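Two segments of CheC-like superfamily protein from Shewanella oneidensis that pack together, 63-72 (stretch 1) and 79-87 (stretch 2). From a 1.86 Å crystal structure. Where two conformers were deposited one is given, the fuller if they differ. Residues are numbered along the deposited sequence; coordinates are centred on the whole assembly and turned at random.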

# COMPACT_ATOMS: atom_id res chain seq x y z
N GLU B 63 -4.66 2.83 15.04
CA GLU B 63 -3.77 3.40 16.05
C GLU B 63 -3.08 2.30 16.82
O GLU B 63 -3.61 1.20 16.94
CB GLU B 63 -4.55 4.33 17.01
CG GLU B 63 -4.91 5.61 16.31
CD GLU B 63 -5.82 6.51 17.08
OE1 GLU B 63 -6.50 6.03 18.01
OE2 GLU B 63 -5.88 7.71 16.71
N GLN B 64 -1.90 2.60 17.34
CA GLN B 64 -1.08 1.60 17.99
C GLN B 64 -1.77 0.91 19.14
O GLN B 64 -1.67 -0.32 19.27
CB GLN B 64 0.23 2.22 18.48
CG GLN B 64 1.09 1.23 19.25
CD GLN B 64 2.51 1.68 19.47
OE1 GLN B 64 3.18 2.11 18.56
NE2 GLN B 64 2.98 1.55 20.72
N LYS B 65 -2.40 1.66 20.05
CA LYS B 65 -3.00 0.99 21.25
C LYS B 65 -4.13 -0.00 20.83
O LYS B 65 -4.28 -1.09 21.42
CB LYS B 65 -3.51 2.04 22.24
CG LYS B 65 -3.98 1.47 23.57
CD LYS B 65 -4.74 2.53 24.35
CE LYS B 65 -5.26 2.03 25.67
NZ LYS B 65 -4.14 1.88 26.67
N LEU B 66 -4.86 0.37 19.80
CA LEU B 66 -5.91 -0.47 19.27
C LEU B 66 -5.36 -1.75 18.65
O LEU B 66 -5.86 -2.84 18.99
CB LEU B 66 -6.80 0.28 18.28
CG LEU B 66 -7.88 -0.52 17.52
CD1 LEU B 66 -8.82 -1.32 18.42
CD2 LEU B 66 -8.67 0.38 16.54
N VAL B 67 -4.37 -1.65 17.76
CA VAL B 67 -3.85 -2.85 17.11
C VAL B 67 -3.18 -3.78 18.14
O VAL B 67 -3.24 -5.00 18.01
CB VAL B 67 -2.86 -2.52 15.97
CG1 VAL B 67 -1.52 -2.17 16.50
CG2 VAL B 67 -2.78 -3.67 14.89
N LEU B 68 -2.50 -3.21 19.14
CA LEU B 68 -1.93 -4.02 20.21
C LEU B 68 -2.98 -4.72 21.07
O LEU B 68 -2.74 -5.85 21.55
CB LEU B 68 -0.97 -3.21 21.05
CG LEU B 68 0.31 -2.72 20.36
CD1 LEU B 68 1.10 -1.86 21.34
CD2 LEU B 68 1.16 -3.92 19.88
N GLN B 69 -4.11 -4.10 21.31
CA GLN B 69 -5.19 -4.77 22.01
C GLN B 69 -5.82 -5.88 21.16
O GLN B 69 -6.23 -6.91 21.71
CB GLN B 69 -6.30 -3.81 22.43
CG GLN B 69 -7.32 -4.43 23.43
CD GLN B 69 -6.70 -4.90 24.72
OE1 GLN B 69 -6.03 -4.12 25.40
NE2 GLN B 69 -6.93 -6.16 25.08
N ILE B 70 -5.96 -5.64 19.85
CA ILE B 70 -6.42 -6.65 18.90
C ILE B 70 -5.46 -7.86 18.95
O ILE B 70 -5.90 -9.03 19.04
CB ILE B 70 -6.56 -6.05 17.44
CG1 ILE B 70 -7.71 -5.05 17.36
CG2 ILE B 70 -6.73 -7.14 16.35
CD1 ILE B 70 -7.73 -4.29 16.05
N MSE B 71 -4.14 -7.60 18.90
CA MSE B 71 -3.19 -8.68 19.01
C MSE B 71 -3.27 -9.40 20.34
O MSE B 71 -3.16 -10.63 20.35
CB MSE B 71 -1.75 -8.26 18.81
CG MSE B 71 -0.86 -9.54 18.50
SE MSE B 71 0.80 -8.89 18.06
CE MSE B 71 1.96 -10.39 18.51
N GLN B 72 -3.43 -8.68 21.45
CA GLN B 72 -3.60 -9.33 22.74
C GLN B 72 -4.78 -10.32 22.67
O GLN B 72 -4.67 -11.44 23.15
CB GLN B 72 -3.85 -8.33 23.85
CG GLN B 72 -4.02 -8.97 25.25
CD GLN B 72 -2.74 -9.66 25.74
OE1 GLN B 72 -1.63 -9.13 25.58
NE2 GLN B 72 -2.88 -10.86 26.26
N PRO B 79 3.72 -7.22 21.91
CA PRO B 79 5.05 -6.80 22.27
C PRO B 79 5.17 -5.35 22.75
O PRO B 79 6.29 -4.88 22.98
CB PRO B 79 5.81 -7.02 20.98
CG PRO B 79 4.82 -6.86 19.90
CD PRO B 79 3.45 -7.04 20.48
N GLY B 80 4.05 -4.64 22.89
CA GLY B 80 4.11 -3.26 23.40
C GLY B 80 4.64 -2.24 22.40
O GLY B 80 4.85 -1.07 22.75
N LYS B 81 4.78 -2.66 21.15
CA LYS B 81 5.25 -1.81 20.06
C LYS B 81 4.88 -2.49 18.75
O LYS B 81 4.53 -3.67 18.75
CB LYS B 81 6.77 -1.64 20.12
CG LYS B 81 7.56 -2.94 19.95
CD LYS B 81 9.07 -2.71 20.17
CE LYS B 81 9.88 -3.97 20.00
N ILE B 82 4.94 -1.74 17.66
CA ILE B 82 4.73 -2.31 16.32
C ILE B 82 6.02 -3.03 15.98
O ILE B 82 7.08 -2.40 15.95
CB ILE B 82 4.42 -1.24 15.24
CG1 ILE B 82 3.29 -0.30 15.68
CG2 ILE B 82 4.04 -1.93 13.92
CD1 ILE B 82 2.03 -1.01 16.22
N ASN B 83 5.96 -4.34 15.84
CA ASN B 83 7.12 -5.08 15.32
C ASN B 83 6.63 -6.01 14.19
O ASN B 83 5.48 -5.86 13.75
CB ASN B 83 7.84 -5.84 16.43
CG ASN B 83 6.98 -6.87 17.11
OD1 ASN B 83 5.86 -7.21 16.68
ND2 ASN B 83 7.49 -7.39 18.23
N GLU B 84 7.51 -6.92 13.73
CA GLU B 84 7.17 -7.84 12.65
C GLU B 84 6.00 -8.73 13.02
O GLU B 84 5.19 -9.01 12.16
CB GLU B 84 8.36 -8.71 12.22
CG GLU B 84 8.24 -9.34 10.80
CD GLU B 84 9.41 -10.29 10.45
N GLU B 85 5.88 -9.19 14.26
CA GLU B 85 4.72 -10.02 14.59
C GLU B 85 3.42 -9.23 14.46
O GLU B 85 2.40 -9.79 14.07
CB GLU B 85 4.84 -10.61 15.99
CG GLU B 85 5.95 -11.68 16.09
N VAL B 86 3.47 -7.95 14.81
CA VAL B 86 2.27 -7.08 14.67
C VAL B 86 1.94 -6.87 13.20
O VAL B 86 0.80 -7.03 12.80
CB VAL B 86 2.37 -5.74 15.42
CG1 VAL B 86 1.11 -4.81 15.15
CG2 VAL B 86 2.55 -5.96 16.93
N THR B 87 2.94 -6.56 12.39
CA THR B 87 2.69 -6.36 10.96
C THR B 87 2.20 -7.66 10.27
O THR B 87 1.33 -7.58 9.42
CB THR B 87 3.88 -5.73 10.22
OG1 THR B 87 4.96 -6.68 10.07
CG2 THR B 87 4.32 -4.39 10.93
O HOH W 1 5.65 0.96 17.95
O HOH W 2 5.82 1.51 21.75

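No direct hydrogen bond joins the two stretches among the modelled atoms; the polar link between them runs through two waters, both held by the side-chain amide of Gln 64. Water 1 donates to Gln 64 OE1 (2.8 Å) and accepts from the backbone Ile 82 N (2.8 Å). Water 2 accepts from Gln 64 NE2 (3.0 Å) and donates to the backbone Gly 80 O (2.9 Å). The amide thus uses its acceptor on one water and its donor on the other, and each water relays the bond to a backbone group of the opposite kind. The direct approach of Gln 64 NE2 to Gly 80 O is 3.8 Å, a gap that water 2 bridges. An extended side chain, t at chi1 and chi2, carries the amide out to this position although the CA-to-CB bond of Gln 64 points sideways.

Stretch 1 is helical from Gln 64 onward, with Glu 63 at the N-cap position. Regular i to i+4 backbone bonds run from Val 67 N to Glu 63 O (3.1 Å) through Gln 72 N to Leu 68 O (2.9 Å). Stretch 2 first runs as a loop back along this helix, from beside Leu 68 (Gly 80) to beside Gln 64 (Ile 82), then turns into a helix at Glu 84 that brings Val 86 beside Met 71. Asn 83 caps that second helix: Asn 83 OD1 accepts from Val 86 N at 3.1 Å, satisfying an amide of the first turn, while Thr 87 N bonds to Asn 83 O at 3.0 Å. The CA atoms of Gln 64 and Ile 82 are 7.2 Å apart, those of Leu 68 and Gly 80 6.9 Å, and those of Met 71 and Val 86 7.2 Å, leaving room for side chains between the backbones.

Beyond the waters, the contact is largely apolar. Val 67, Leu 68 and Met 71 lie on one side of the first helix and point toward stretch 2. Val 86 meets all three: Val 86 CG1 lies 4.0 Å from Val 67 CG1, and Val 86 CG2 lies 3.8 Å from Leu 68 CD2 and 3.6 Å from Met 71 SE. Ile 82 points sideways at its CA-to-CB bond, but its end comes nearer and places Ile 82 CD1 3.7 Å from Val 67 CG1. With no polar group to bond, these side chains are held by van der Waals packing and by the exclusion of water, Val 67, Met 71 and Val 86 being buried.

Leu 68 reaches the loop as well. Leu 68 CD2 packs 3.9 Å from Pro 79 CD and Leu 68 CD1 lies 3.7 Å from Gly 80 C, so the leucine rests against both a proline ring and backbone. Gly 80 has a phi of 74°, a conformation that by itself favours glycine; a CB here would point away from stretch 1.

Met 71, modelled as selenomethionine, has the largest area covered by the other stretch. Its side chain is t throughout, with Met 71 SE 4.0 Å from Pro 79 CD and Met 71 CE 3.8 Å from Glu 85 CB. The Glu 85 contact is made by the aliphatic base of a side chain whose carboxylate is not modelled. Together the stretches bury 398 Å², counting both sides.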